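Long-range contacts in alkylpurine DNA glycosylase AlkC (Pseudomonas fluorescens, PDB 5VHV), which excises alkylated purine bases from DNA at the start of base excision repair, without flipping the damaged nucleotide out of the duplex: residues L88-V92 with A106-F110; E117-H122 with L158-L164; S151-R157 with V193-D199. All blocks are in the same frame, centred on the assembly; numbering follows the deposited sequence.

Interaction 1. Residues L88-V92 with A106-F110; sequences LPHYV and ALKYF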
loop_
_atom_site.group_PDB
_atom_site.type_symbol
_atom_site.label_atom_id
_atom_site.label_comp_id
_atom_site.label_asym_id
_atom_site.label_seq_id
_atom_site.Cartn_x
_atom_site.Cartn_y
_atom_site.Cartn_z
ATOM N N LEU A 88 18.053 -9.218 -5.522
ATOM C CA LEU A 88 18.060 -10.507 -6.210
ATOM C C LEU A 88 16.972 -10.567 -7.273
ATOM O O LEU A 88 17.289 -10.841 -8.438
ATOM C CB LEU A 88 17.943 -11.642 -5.187
ATOM C CG LEU A 88 19.096 -11.690 -4.192
ATOM C CD1 LEU A 88 18.689 -12.563 -3.001
ATOM C CD2 LEU A 88 20.332 -12.216 -4.896
ATOM N N PRO A 89 15.701 -10.320 -6.970
ATOM C CA PRO A 89 14.724 -10.219 -8.069
ATOM C C PRO A 89 15.063 -9.133 -9.072
ATOM O O PRO A 89 14.804 -9.300 -10.272
ATOM C CB PRO A 89 13.390 -9.948 -7.340
ATOM C CG PRO A 89 13.744 -9.675 -5.938
ATOM C CD PRO A 89 15.060 -10.262 -5.640
ATOM N N HIS A 90 15.682 -8.036 -8.636
ATOM C CA HIS A 90 16.071 -7.008 -9.589
ATOM C C HIS A 90 17.045 -7.554 -10.628
ATOM O O HIS A 90 16.934 -7.235 -11.819
ATOM C CB HIS A 90 16.697 -5.809 -8.887
ATOM C CG HIS A 90 16.954 -4.663 -9.813
ATOM N ND1 HIS A 90 15.954 -3.820 -10.258
ATOM C CD2 HIS A 90 18.088 -4.265 -10.439
ATOM C CE1 HIS A 90 16.475 -2.933 -11.097
ATOM N NE2 HIS A 90 17.769 -3.182 -11.217
ATOM N N TYR A 91 18.004 -8.375 -10.190
ATOM C CA TYR A 91 18.946 -8.979 -11.124
ATOM C C TYR A 91 18.201 -9.809 -12.168
ATOM O O TYR A 91 18.506 -9.754 -13.362
ATOM C CB TYR A 91 19.964 -9.820 -10.331
ATOM C CG TYR A 91 21.021 -10.452 -11.199
ATOM C CD1 TYR A 91 20.733 -11.595 -11.906
ATOM C CD2 TYR A 91 22.307 -9.905 -11.313
ATOM C CE1 TYR A 91 21.652 -12.173 -12.730
ATOM C CE2 TYR A 91 23.240 -10.485 -12.146
ATOM C CZ TYR A 91 22.902 -11.624 -12.844
ATOM O OH TYR A 91 23.792 -12.230 -13.699
ATOM N N VAL A 92 17.179 -10.545 -11.740
ATOM C CA VAL A 92 16.410 -11.372 -12.667
ATOM C C VAL A 92 15.676 -10.502 -13.688
ATOM O O VAL A 92 15.636 -10.810 -14.885
ATOM C CB VAL A 92 15.430 -12.262 -11.870
ATOM C CG1 VAL A 92 14.461 -12.961 -12.803
ATOM C CG2 VAL A 92 16.188 -13.247 -11.011
ATOM N N ALA A 106 13.173 -18.372 -10.674
ATOM C CA ALA A 106 14.007 -17.581 -9.773
ATOM C C ALA A 106 13.187 -16.587 -8.953
ATOM O O ALA A 106 13.440 -16.410 -7.754
ATOM C CB ALA A 106 15.096 -16.844 -10.562
ATOM N N LEU A 107 12.226 -15.899 -9.575
ATOM C CA LEU A 107 11.422 -14.943 -8.814
ATOM C C LEU A 107 10.589 -15.665 -7.768
ATOM O O LEU A 107 10.417 -15.175 -6.641
ATOM C CB LEU A 107 10.518 -14.125 -9.745
ATOM C CG LEU A 107 11.207 -13.173 -10.729
ATOM C CD1 LEU A 107 10.152 -12.406 -11.570
ATOM C CD2 LEU A 107 12.136 -12.207 -10.035
ATOM N N LYS A 108 10.080 -16.846 -8.115
ATOM C CA LYS A 108 9.265 -17.581 -7.154
ATOM C C LYS A 108 10.105 -17.990 -5.950
ATOM O O LYS A 108 9.625 -17.994 -4.808
ATOM C CB LYS A 108 8.661 -18.816 -7.813
ATOM C CG LYS A 108 7.769 -19.630 -6.894
ATOM C CD LYS A 108 7.355 -20.956 -7.536
ATOM C CE LYS A 108 6.569 -21.776 -6.534
ATOM N NZ LYS A 108 6.053 -23.054 -7.109
ATOM N N TYR A 109 11.359 -18.349 -6.197
ATOM C CA TYR A 109 12.281 -18.697 -5.117
ATOM C C TYR A 109 12.674 -17.466 -4.301
ATOM O O TYR A 109 12.605 -17.477 -3.065
ATOM C CB TYR A 109 13.520 -19.356 -5.712
ATOM C CG TYR A 109 14.647 -19.574 -4.725
ATOM C CD1 TYR A 109 14.627 -20.647 -3.854
ATOM C CD2 TYR A 109 15.725 -18.695 -4.667
ATOM C CE1 TYR A 109 15.677 -20.866 -2.947
ATOM C CE2 TYR A 109 16.769 -18.899 -3.770
ATOM C CZ TYR A 109 16.743 -19.992 -2.931
ATOM O OH TYR A 109 17.775 -20.191 -2.025
ATOM N N PHE A 110 13.113 -16.402 -4.974
ATOM C CA PHE A 110 13.599 -15.207 -4.269
ATOM C C PHE A 110 12.507 -14.479 -3.484
ATOM O O PHE A 110 12.813 -13.805 -2.491
ATOM C CB PHE A 110 14.233 -14.220 -5.256
ATOM C CG PHE A 110 15.579 -14.648 -5.813
ATOM C CD1 PHE A 110 16.543 -15.243 -5.008
ATOM C CD2 PHE A 110 15.885 -14.400 -7.146
ATOM C CE1 PHE A 110 17.776 -15.618 -5.541
ATOM C CE2 PHE A 110 17.130 -14.752 -7.685
ATOM C CZ PHE A 110 18.065 -15.373 -6.889
#

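Interaction 2. Residues E117-H122 with L158-L164; sequences EFAIRH and LPWSFRL. With 9B4 ((2R,5R,13R,16R)-9-(hydroxymethyl)-9-{[(2R)-2-hydroxypropoxy]methyl}-5,13-dimethyl-4,7,11,14-tetraoxaheptadecane-2,16-diol), chain L; nucleotides of chain D.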
loop_
_atom_site.group_PDB
_atom_site.type_symbol
_atom_site.label_atom_id
_atom_site.label_comp_id
_atom_site.label_asym_id
_atom_site.label_seq_id
_atom_site.Cartn_x
_atom_site.Cartn_y
_atom_site.Cartn_z
ATOM N N GLU A 117 7.918 -8.240 -5.986
ATOM C CA GLU A 117 6.821 -7.399 -6.451
ATOM C C GLU A 117 7.266 -6.351 -7.459
ATOM O O GLU A 117 6.480 -5.985 -8.331
ATOM C CB GLU A 117 6.136 -6.697 -5.273
ATOM C CG GLU A 117 6.973 -5.626 -4.579
ATOM C CD GLU A 117 6.396 -5.294 -3.207
ATOM O OE1 GLU A 117 5.896 -4.173 -3.045
ATOM O OE2 GLU A 117 6.461 -6.148 -2.290
ATOM N N PHE A 118 8.493 -5.832 -7.343
ATOM C CA PHE A 118 8.983 -4.867 -8.330
ATOM C C PHE A 118 9.457 -5.563 -9.601
ATOM O O PHE A 118 9.161 -5.110 -10.717
ATOM C CB PHE A 118 10.107 -4.031 -7.719
ATOM C CG PHE A 118 9.695 -3.348 -6.454
ATOM C CD1 PHE A 118 8.662 -2.421 -6.484
ATOM C CD2 PHE A 118 10.300 -3.643 -5.251
ATOM C CE1 PHE A 118 8.244 -1.810 -5.333
ATOM C CE2 PHE A 118 9.890 -3.030 -4.091
ATOM C CZ PHE A 118 8.857 -2.118 -4.130
ATOM N N ALA A 119 10.193 -6.659 -9.444
ATOM C CA ALA A 119 10.785 -7.332 -10.599
ATOM C C ALA A 119 9.709 -7.893 -11.531
ATOM O O ALA A 119 9.843 -7.826 -12.754
ATOM C CB ALA A 119 11.721 -8.440 -10.102
ATOM N N ILE A 120 8.630 -8.453 -10.975
ATOM C CA ILE A 120 7.650 -9.106 -11.832
ATOM C C ILE A 120 6.970 -8.093 -12.739
ATOM O O ILE A 120 6.515 -8.444 -13.836
ATOM C CB ILE A 120 6.622 -9.881 -10.986
ATOM C CG1 ILE A 120 5.776 -10.814 -11.858
ATOM C CG2 ILE A 120 5.703 -8.934 -10.197
ATOM C CD1 ILE A 120 6.547 -11.990 -12.432
ATOM N N ARG A 121 6.946 -6.817 -12.341
ATOM C CA ARG A 121 6.264 -5.802 -13.140
ATOM C C ARG A 121 7.000 -5.499 -14.439
ATOM O O ARG A 121 6.364 -5.135 -15.431
ATOM C CB ARG A 121 6.059 -4.536 -12.297
ATOM C CG ARG A 121 5.126 -4.819 -11.111
ATOM C CD ARG A 121 5.011 -3.637 -10.157
ATOM N NE ARG A 121 4.132 -2.536 -10.556
ATOM C CZ ARG A 121 2.800 -2.572 -10.464
ATOM N NH1 ARG A 121 2.194 -3.684 -10.060
ATOM N NH2 ARG A 121 2.064 -1.487 -10.753
ATOM N N HIS A 122 8.330 -5.679 -14.477
ATOM C CA HIS A 122 9.037 -5.535 -15.746
ATOM C C HIS A 122 8.601 -6.609 -16.724
ATOM O O HIS A 122 8.487 -6.353 -17.934
ATOM C CB HIS A 122 10.549 -5.587 -15.525
ATOM C CG HIS A 122 11.054 -4.450 -14.693
ATOM N ND1 HIS A 122 11.277 -3.190 -15.216
ATOM C CD2 HIS A 122 11.297 -4.359 -13.368
ATOM C CE1 HIS A 122 11.673 -2.382 -14.247
ATOM N NE2 HIS A 122 11.696 -3.068 -13.115
ATOM N N LEU A 158 0.917 -0.077 -7.653
ATOM C CA LEU A 158 1.832 -0.463 -6.577
ATOM C C LEU A 158 2.745 0.707 -6.199
ATOM O O LEU A 158 3.408 1.276 -7.076
ATOM C CB LEU A 158 2.683 -1.648 -7.034
ATOM C CG LEU A 158 3.642 -2.184 -5.963
ATOM C CD1 LEU A 158 2.893 -2.907 -4.829
ATOM C CD2 LEU A 158 4.672 -3.122 -6.573
ATOM N N PRO A 159 2.853 1.069 -4.922
ATOM C CA PRO A 159 3.825 2.104 -4.555
ATOM C C PRO A 159 5.248 1.684 -4.914
ATOM O O PRO A 159 5.614 0.512 -4.822
ATOM C CB PRO A 159 3.636 2.254 -3.041
ATOM C CG PRO A 159 2.175 1.918 -2.843
ATOM C CD PRO A 159 1.988 0.718 -3.781
ATOM N N TRP A 160 6.029 2.661 -5.371
ATOM C CA TRP A 160 7.447 2.526 -5.724
ATOM C C TRP A 160 7.663 1.774 -7.034
ATOM O O TRP A 160 8.799 1.383 -7.336
ATOM C CB TRP A 160 8.257 1.857 -4.609
ATOM C CG TRP A 160 8.400 2.662 -3.363
ATOM C CD1 TRP A 160 7.612 3.712 -2.952
ATOM C CD2 TRP A 160 9.411 2.497 -2.356
ATOM N NE1 TRP A 160 8.064 4.189 -1.732
ATOM C CE2 TRP A 160 9.164 3.465 -1.350
ATOM C CE3 TRP A 160 10.487 1.610 -2.194
ATOM C CZ2 TRP A 160 9.963 3.580 -0.221
ATOM C CZ3 TRP A 160 11.281 1.725 -1.062
ATOM C CH2 TRP A 160 11.014 2.705 -0.090
ATOM N N SER A 161 6.615 1.589 -7.839
ATOM C CA SER A 161 6.749 1.047 -9.189
ATOM C C SER A 161 5.855 1.836 -10.128
ATOM O O SER A 161 4.965 2.569 -9.698
ATOM C CB SER A 161 6.402 -0.441 -9.259
ATOM O OG SER A 161 6.553 -0.960 -10.581
ATOM N N PHE A 162 6.150 1.726 -11.421
ATOM C CA PHE A 162 5.259 2.265 -12.432
ATOM C C PHE A 162 3.898 1.590 -12.352
ATOM O O PHE A 162 3.765 0.422 -11.967
ATOM C CB PHE A 162 5.864 2.093 -13.844
ATOM C CG PHE A 162 6.433 0.714 -14.102
ATOM C CD1 PHE A 162 5.645 -0.290 -14.628
ATOM C CD2 PHE A 162 7.761 0.443 -13.831
ATOM C CE1 PHE A 162 6.189 -1.559 -14.844
ATOM C CE2 PHE A 162 8.297 -0.816 -14.044
ATOM C CZ PHE A 162 7.517 -1.803 -14.554
ATOM N N ARG A 163 2.871 2.352 -12.699
ATOM C CA ARG A 163 1.539 1.801 -12.826
ATOM C C ARG A 163 1.516 0.829 -14.001
ATOM O O ARG A 163 2.260 0.993 -14.974
ATOM C CB ARG A 163 0.518 2.921 -13.041
ATOM C CG ARG A 163 0.367 3.826 -11.824
ATOM C CD ARG A 163 -0.771 4.828 -11.963
ATOM N NE ARG A 163 -0.754 5.776 -10.853
ATOM C CZ ARG A 163 -1.507 6.871 -10.777
ATOM N NH1 ARG A 163 -2.362 7.175 -11.754
ATOM N NH2 ARG A 163 -1.382 7.678 -9.734
ATOM N N LEU A 164 0.688 -0.202 -13.895
ATOM C CA LEU A 164 0.500 -1.155 -14.994
ATOM C C LEU A 164 -0.731 -0.700 -15.774
ATOM O O LEU A 164 -1.870 -0.979 -15.388
ATOM C CB LEU A 164 0.361 -2.591 -14.479
ATOM C CG LEU A 164 1.639 -3.256 -13.960
ATOM C CD1 LEU A 164 1.319 -4.619 -13.348
ATOM C CD2 LEU A 164 2.669 -3.400 -15.076
HETATM C C01 9B4 L . 8.278 5.976 3.132
HETATM C C02 9B4 L . 7.806 4.539 3.352
HETATM C C03 9B4 L . 9.007 3.671 3.678
HETATM C C05 9B4 L . 9.752 1.511 3.999
HETATM C C06 9B4 L . 9.438 0.208 4.726
HETATM C C07 9B4 L . 8.295 -0.526 4.038
HETATM C C09 9B4 L . 7.596 -1.479 2.024
HETATM C C10 9B4 L . 8.126 -2.496 1.009
HETATM C C12 9B4 L . 9.480 -4.444 0.829
HETATM C C13 9B4 L . 9.908 -5.684 1.622
HETATM C C15 9B4 L . 10.989 -6.443 0.855
HETATM C C16 9B4 L . 9.024 -1.739 0.039
HETATM C C17 9B4 L . 8.996 0.451 6.177
HETATM C C23 9B4 L . 10.725 -0.617 4.606
HETATM C C25 9B4 L . 11.839 -1.607 6.353
HETATM C C26 9B4 L . 12.319 -2.956 6.867
HETATM C C27 9B4 L . 11.629 -4.125 6.156
HETATM C C34 9B4 L . 5.828 3.779 2.276
HETATM C C35 9B4 L . 5.510 2.412 1.691
HETATM C C37 9B4 L . 4.018 2.390 1.354
HETATM O O04 9B4 L . 8.622 2.327 3.859
HETATM O O08 9B4 L . 8.651 -0.882 2.737
HETATM O O11 9B4 L . 8.842 -3.512 1.665
HETATM O O14 9B4 L . 10.427 -5.302 2.865
HETATM O O18 9B4 L . 9.870 1.278 6.905
HETATM O O24 9B4 L . 10.754 -1.716 5.457
HETATM O O28 9B4 L . 13.693 -2.987 6.612
HETATM O O33 9B4 L . 7.207 4.014 2.206
HETATM O O36 9B4 L . 6.294 2.202 0.546
ATOM P P DA D 10 4.228 6.200 -12.915
ATOM O OP1 DA D 10 3.367 5.166 -13.551
ATOM O OP2 DA D 10 5.453 6.601 -13.662
ATOM O "O5'" DA D 10 3.312 7.481 -12.726
ATOM C "C5'" DA D 10 2.063 7.316 -12.147
ATOM C "C4'" DA D 10 1.444 8.648 -11.875
ATOM O "O4'" DA D 10 2.190 9.320 -10.838
ATOM C "C3'" DA D 10 1.443 9.591 -13.079
ATOM O "O3'" DA D 10 0.129 9.836 -13.457
ATOM C "C2'" DA D 10 2.157 10.847 -12.573
ATOM C "C1'" DA D 10 2.071 10.696 -11.068
ATOM N N9 DA D 10 3.110 11.396 -10.322
ATOM C C8 DA D 10 4.463 11.312 -10.497
ATOM N N7 DA D 10 5.148 12.049 -9.661
ATOM C C5 DA D 10 4.180 12.653 -8.882
ATOM C C6 DA D 10 4.259 13.569 -7.813
ATOM N N6 DA D 10 5.415 14.062 -7.351
ATOM N N1 DA D 10 3.091 13.988 -7.259
ATOM C C2 DA D 10 1.938 13.507 -7.746
ATOM N N3 DA D 10 1.745 12.649 -8.750
ATOM C C4 DA D 10 2.919 12.255 -9.273
ATOM P P DT D 7 14.989 8.017 2.683
ATOM O OP1 DT D 7 16.196 7.199 2.527
ATOM O OP2 DT D 7 15.139 9.506 2.683
ATOM O "O5'" DT D 7 13.861 7.684 1.657
ATOM C "C5'" DT D 7 13.587 6.344 1.372
ATOM C "C4'" DT D 7 12.570 6.238 0.266
ATOM O "O4'" DT D 7 11.299 6.747 0.735
ATOM C "C3'" DT D 7 12.893 7.018 -1.018
ATOM O "O3'" DT D 7 13.222 6.069 -2.047
ATOM C "C2'" DT D 7 11.602 7.833 -1.303
ATOM C "C1'" DT D 7 10.568 7.200 -0.373
ATOM N N1 DT D 7 9.531 8.108 0.112
ATOM C C2 DT D 7 8.204 7.786 -0.078
ATOM O O2 DT D 7 7.827 6.770 -0.655
ATOM N N3 DT D 7 7.312 8.672 0.471
ATOM C C4 DT D 7 7.607 9.833 1.144
ATOM O O4 DT D 7 6.733 10.579 1.570
ATOM C C5 DT D 7 9.016 10.112 1.314
ATOM C C7 DT D 7 9.456 11.347 2.038
ATOM C C6 DT D 7 9.903 9.244 0.797
HETATM O O HOH W 1 5.455 -1.399 -2.785
HETATM O O HOH W 2 8.841 -2.322 -10.611
#

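Interaction 3. Residues S151-R157 with V193-D199; sequences SEGSRPR and VANHLND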
loop_
_atom_site.group_PDB
_atom_site.type_symbol
_atom_site.label_atom_id
_atom_site.label_comp_id
_atom_site.label_asym_id
_atom_site.label_seq_id
_atom_site.Cartn_x
_atom_site.Cartn_y
_atom_site.Cartn_z
ATOM N N SER A 151 -1.004 -11.360 -6.244
ATOM C CA SER A 151 -1.906 -10.233 -6.036
ATOM C C SER A 151 -1.174 -8.893 -6.007
ATOM O O SER A 151 -1.653 -7.907 -6.580
ATOM C CB SER A 151 -2.657 -10.415 -4.716
ATOM O OG SER A 151 -3.441 -9.256 -4.441
ATOM N N GLU A 152 -0.035 -8.827 -5.324
ATOM C CA GLU A 152 0.645 -7.553 -5.119
ATOM C C GLU A 152 1.409 -7.120 -6.367
ATOM O O GLU A 152 1.378 -5.941 -6.743
ATOM C CB GLU A 152 1.589 -7.665 -3.922
ATOM C CG GLU A 152 2.149 -6.331 -3.434
ATOM C CD GLU A 152 1.139 -5.510 -2.658
ATOM O OE1 GLU A 152 0.010 -6.018 -2.426
ATOM O OE2 GLU A 152 1.464 -4.359 -2.293
ATOM N N GLY A 153 2.077 -8.060 -7.034
ATOM C CA GLY A 153 2.853 -7.715 -8.213
ATOM C C GLY A 153 2.012 -7.253 -9.375
ATOM O O GLY A 153 2.519 -6.536 -10.243
ATOM N N SER A 154 0.747 -7.667 -9.421
ATOM C CA SER A 154 -0.141 -7.329 -10.517
ATOM C C SER A 154 -0.967 -6.085 -10.222
ATOM O O SER A 154 -1.821 -5.724 -11.030
ATOM C CB SER A 154 -1.049 -8.522 -10.829
ATOM O OG SER A 154 -1.907 -8.860 -9.737
ATOM N N ARG A 155 -0.734 -5.436 -9.084
ATOM C CA ARG A 155 -1.537 -4.277 -8.698
ATOM C C ARG A 155 -1.499 -3.196 -9.774
ATOM O O ARG A 155 -0.425 -2.903 -10.330
ATOM C CB ARG A 155 -1.010 -3.671 -7.399
ATOM C CG ARG A 155 -1.513 -4.365 -6.170
ATOM C CD ARG A 155 -0.892 -3.747 -4.925
ATOM N NE ARG A 155 -1.304 -2.359 -4.737
ATOM C CZ ARG A 155 -1.096 -1.654 -3.626
ATOM N NH1 ARG A 155 -0.429 -2.182 -2.607
ATOM N NH2 ARG A 155 -1.568 -0.408 -3.529
ATOM N N PRO A 156 -2.622 -2.526 -10.039
ATOM C CA PRO A 156 -2.558 -1.374 -10.945
ATOM C C PRO A 156 -1.569 -0.309 -10.484
ATOM O O PRO A 156 -0.827 0.257 -11.305
ATOM C CB PRO A 156 -4.001 -0.843 -10.937
ATOM C CG PRO A 156 -4.845 -1.943 -10.432
ATOM C CD PRO A 156 -3.994 -2.832 -9.597
ATOM N N ARG A 157 -1.577 0.013 -9.188
ATOM C CA ARG A 157 -0.894 1.187 -8.644
ATOM C C ARG A 157 -0.036 0.811 -7.432
ATOM O O ARG A 157 -0.203 1.344 -6.330
ATOM C CB ARG A 157 -1.890 2.249 -8.235
ATOM C CG ARG A 157 -2.676 2.797 -9.404
ATOM C CD ARG A 157 -3.673 3.779 -8.878
ATOM N NE ARG A 157 -4.525 4.327 -9.920
ATOM C CZ ARG A 157 -4.949 5.576 -9.945
ATOM N NH1 ARG A 157 -4.593 6.430 -9.002
ATOM N NH2 ARG A 157 -5.726 5.986 -10.924
ATOM N N VAL A 193 -4.863 -8.494 -1.454
ATOM C CA VAL A 193 -6.094 -8.512 -2.238
ATOM C C VAL A 193 -6.859 -7.214 -2.010
ATOM O O VAL A 193 -7.363 -6.579 -2.952
ATOM C CB VAL A 193 -6.956 -9.741 -1.879
ATOM C CG1 VAL A 193 -8.284 -9.716 -2.653
ATOM C CG2 VAL A 193 -6.212 -11.025 -2.170
ATOM N N ALA A 194 -6.959 -6.806 -0.750
ATOM C CA ALA A 194 -7.702 -5.597 -0.412
ATOM C C ALA A 194 -7.056 -4.384 -1.049
ATOM O O ALA A 194 -7.753 -3.502 -1.559
ATOM C CB ALA A 194 -7.788 -5.416 1.106
ATOM N N ASN A 195 -5.725 -4.310 -1.013
ATOM C CA ASN A 195 -5.044 -3.148 -1.577
ATOM C C ASN A 195 -5.134 -3.117 -3.102
ATOM O O ASN A 195 -5.250 -2.039 -3.700
ATOM C CB ASN A 195 -3.594 -3.109 -1.098
ATOM C CG ASN A 195 -3.496 -2.739 0.387
ATOM O OD1 ASN A 195 -4.385 -2.060 0.955
ATOM N ND2 ASN A 195 -2.439 -3.191 1.027
ATOM N N HIS A 196 -5.044 -4.277 -3.752
ATOM C CA HIS A 196 -5.257 -4.348 -5.198
ATOM C C HIS A 196 -6.667 -3.869 -5.552
ATOM O O HIS A 196 -6.850 -3.034 -6.442
ATOM C CB HIS A 196 -4.988 -5.786 -5.655
ATOM C CG HIS A 196 -4.960 -5.998 -7.138
ATOM N ND1 HIS A 196 -4.060 -6.857 -7.735
ATOM C CD2 HIS A 196 -5.747 -5.531 -8.136
ATOM C CE1 HIS A 196 -4.293 -6.907 -9.034
ATOM N NE2 HIS A 196 -5.297 -6.096 -9.307
ATOM N N LEU A 197 -7.675 -4.336 -4.819
ATOM C CA LEU A 197 -9.037 -3.880 -5.084
ATOM C C LEU A 197 -9.199 -2.377 -4.840
ATOM O O LEU A 197 -9.843 -1.687 -5.631
ATOM C CB LEU A 197 -10.021 -4.680 -4.229
ATOM C CG LEU A 197 -10.238 -6.119 -4.709
ATOM C CD1 LEU A 197 -10.912 -6.926 -3.607
ATOM C CD2 LEU A 197 -11.064 -6.166 -5.967
ATOM N N ASN A 198 -8.632 -1.849 -3.753
ATOM C CA ASN A 198 -8.674 -0.405 -3.532
ATOM C C ASN A 198 -8.031 0.354 -4.696
ATOM O O ASN A 198 -8.570 1.368 -5.154
ATOM C CB ASN A 198 -8.004 -0.074 -2.189
ATOM C CG ASN A 198 -8.022 1.394 -1.874
ATOM O OD1 ASN A 198 -9.083 2.015 -1.804
ATOM N ND2 ASN A 198 -6.851 1.956 -1.646
ATOM N N ASP A 199 -6.892 -0.123 -5.209
ATOM C CA ASP A 199 -6.335 0.459 -6.439
ATOM C C ASP A 199 -7.387 0.536 -7.550
ATOM O O ASP A 199 -7.488 1.534 -8.268
ATOM C CB ASP A 199 -5.159 -0.368 -6.983
ATOM C CG ASP A 199 -3.872 -0.269 -6.178
ATOM O OD1 ASP A 199 -3.753 0.445 -5.161
ATOM O OD2 ASP A 199 -2.930 -0.951 -6.634
HETATM O O HOH W 3 -0.556 -5.175 0.234
HETATM O O HOH W 4 -1.514 3.011 -4.687
#

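Interaction 1. Residues L88-V92 with A106-F110
F110 gives the most surface to this contact. L88 CB sits over one face of its ring, almost at the centre. The CB is 3.7 Å from the F110 centroid and only 5° off the ring normal, a clear CH-pi contact. L88 CD1 also reaches this face, on the CD1 and CE1 side of the ring. The two side chains cross at about a right angle. V92 meets the same ring differently. Its CG2 comes in at the edge, near the ring plane, 3.8 Å from F110 CE2.

V92 splits its two methyls between partners. CG2 also touches A106 CB at 3.8 Å. CG1 turns to L107 and packs against L107 CD2 at 3.7 Å. With CG1 trans to the backbone N (chi1 171°), CG1 faces L107 while CG2 faces the F110 edge and A106. L107 uses one branch for this contact. Its CD2 fits between V92 CG1 and P89 CB, and lies 3.7 Å from P89 CB. The P89 ring closes the row, with CD against F110 CB at 4.1 Å.

No hydrogen bond crosses the contact, and every touching residue is buried. Y73 adds an edge-to-face partner to the F110 ring. Helix 119-126 covers P89 and L107 through A119.

The axes of 88-92 and 106-110 run antiparallel (174°) and approach to 9.6 Å. Helix 87-95 and helix 100-110 thus form an antiparallel helical hairpin with an apolar seam. Antiparallel helix pairs of this kind are consistent with the HEAT-like alpha-alpha superhelix of the AlkC and AlkD glycosylases.

Interaction 2. Residues E117-H122 with L158-L164
R121 lies between two leucines. L158 CB sits over one face of its guanidinium, 3.6 Å from R121 CZ. L164 covers the opposite face, with CD1 3.5 Å from R121 NH1. The polar edge grips one carbonyl side-on. R121 NH2 gives F162 O a bond of 2.8 Å in the carbonyl plane, at an N-H...O angle of 156°. R121 NE reaches the same oxygen at 3.3 Å, nearly along the C=O axis. An alanine here would remove NE and NH2, and F162 O is likely to lose both donors, leaving the loop less firmly held. A weak bond from R121 NE to S161 OG adds to this edge. The bend at chi3 (79°) turns the guanidinium into this slot.

R121 NH1 turns to the backbone oxygens of R155 and G153. It ties helix 119-126 to the loop between helices 144-152 and 165-169, on the DNA-facing side of the HEAT-like superhelix.

Beside this, the edge of F162 points at the face of H122 in a T-shaped pair, centroids 5.3 Å apart. F118 CE1 packs against W160 CB at 3.7 Å, in the type II turn L158-S161. Water 1 bridges E117 OE1 and P159 O; E117 OE2 hydrogen-bonds S115 and forms a salt bridge with R148.

The same loop carries DNA contacts. W160 NE1 bonds O2 of DT7 of chain D at 2.8 Å. R163 N bonds OP1 of DA10 of chain D almost straight, at 170°.

Interaction 3. Residues S151-R157 with V193-D199
The H196 ring has R155 CA and P156 CD over one face, both in CH-pi contact. P156 CD is 3.8 Å from the H196 centroid. At the ring edge lie S151 O and S154 OG. H196 ND1 donates to S151 O at 2.9 Å, in the carbonyl plane and on a lone pair. This bond fixes the rotation of the ring and puts the proton on ND1. The side chain leaves the helix with CG trans to the backbone N (chi1 -171°), which carries the ring against R155 and P156. S154 OG, 3.2 Å from H196 CE1, bonds A150 O.

The R155 guanidinium has N195 CB over one face. At its edge sits the carboxylate of D199, gripped side-on. R155 NE meets D199 OD2 at 2.9 Å, in the guanidinium plane but above the carboxylate plane. R155 NH2 meets D199 OD1 at 2.9 Å, on the syn side. The two planes are turned 43° apart.

This contact joins the end of helix 144-152 and the turn after it to helix 187-201, neighbouring parts of the HEAT-like alpha-alpha superhelix. The turn is type I, from E152 to R155. The backbone just after it also holds the carboxylate: R157 N donates to D199 OD2 at 3.0 Å. It comes from the opposite face of the carboxylate to R155 NE.

R155 NH1 also forms a salt bridge with E152 OE2, at 2.9 Å, so E152, R155 and D199 make one charged network. Water 3 links E152 OE1 to N195 ND2, while N195 OD1 takes a bond from R231. The network reaches the DNA, since R155 NH2 also hydrogen-bonds a modified base. R157 sends its guanidinium to a salt bridge with D203.

How the interactions relate
The three contacts follow one another along the superhelix. Interactions 1 and 2 have centres about 14 Å apart and touch through A119, whose CB packs 3.8 Å from L107 CD2. Interactions 2 and 3 are closer, with centres about 11 Å apart, and their segments alternate in sequence. R121 joins them: its NH1 lies 2.7 Å from R155 O and 2.9 Å from G153 O. Interactions 1 and 3 do not touch; their centres are about 20 Å apart. Interaction 2 supplies W160 to the 9B4 pocket and bonds the DNA. Interaction 3 meets a modified base through R155, while the nearest atom of interaction 1 is about 10 Å from the nucleic acid.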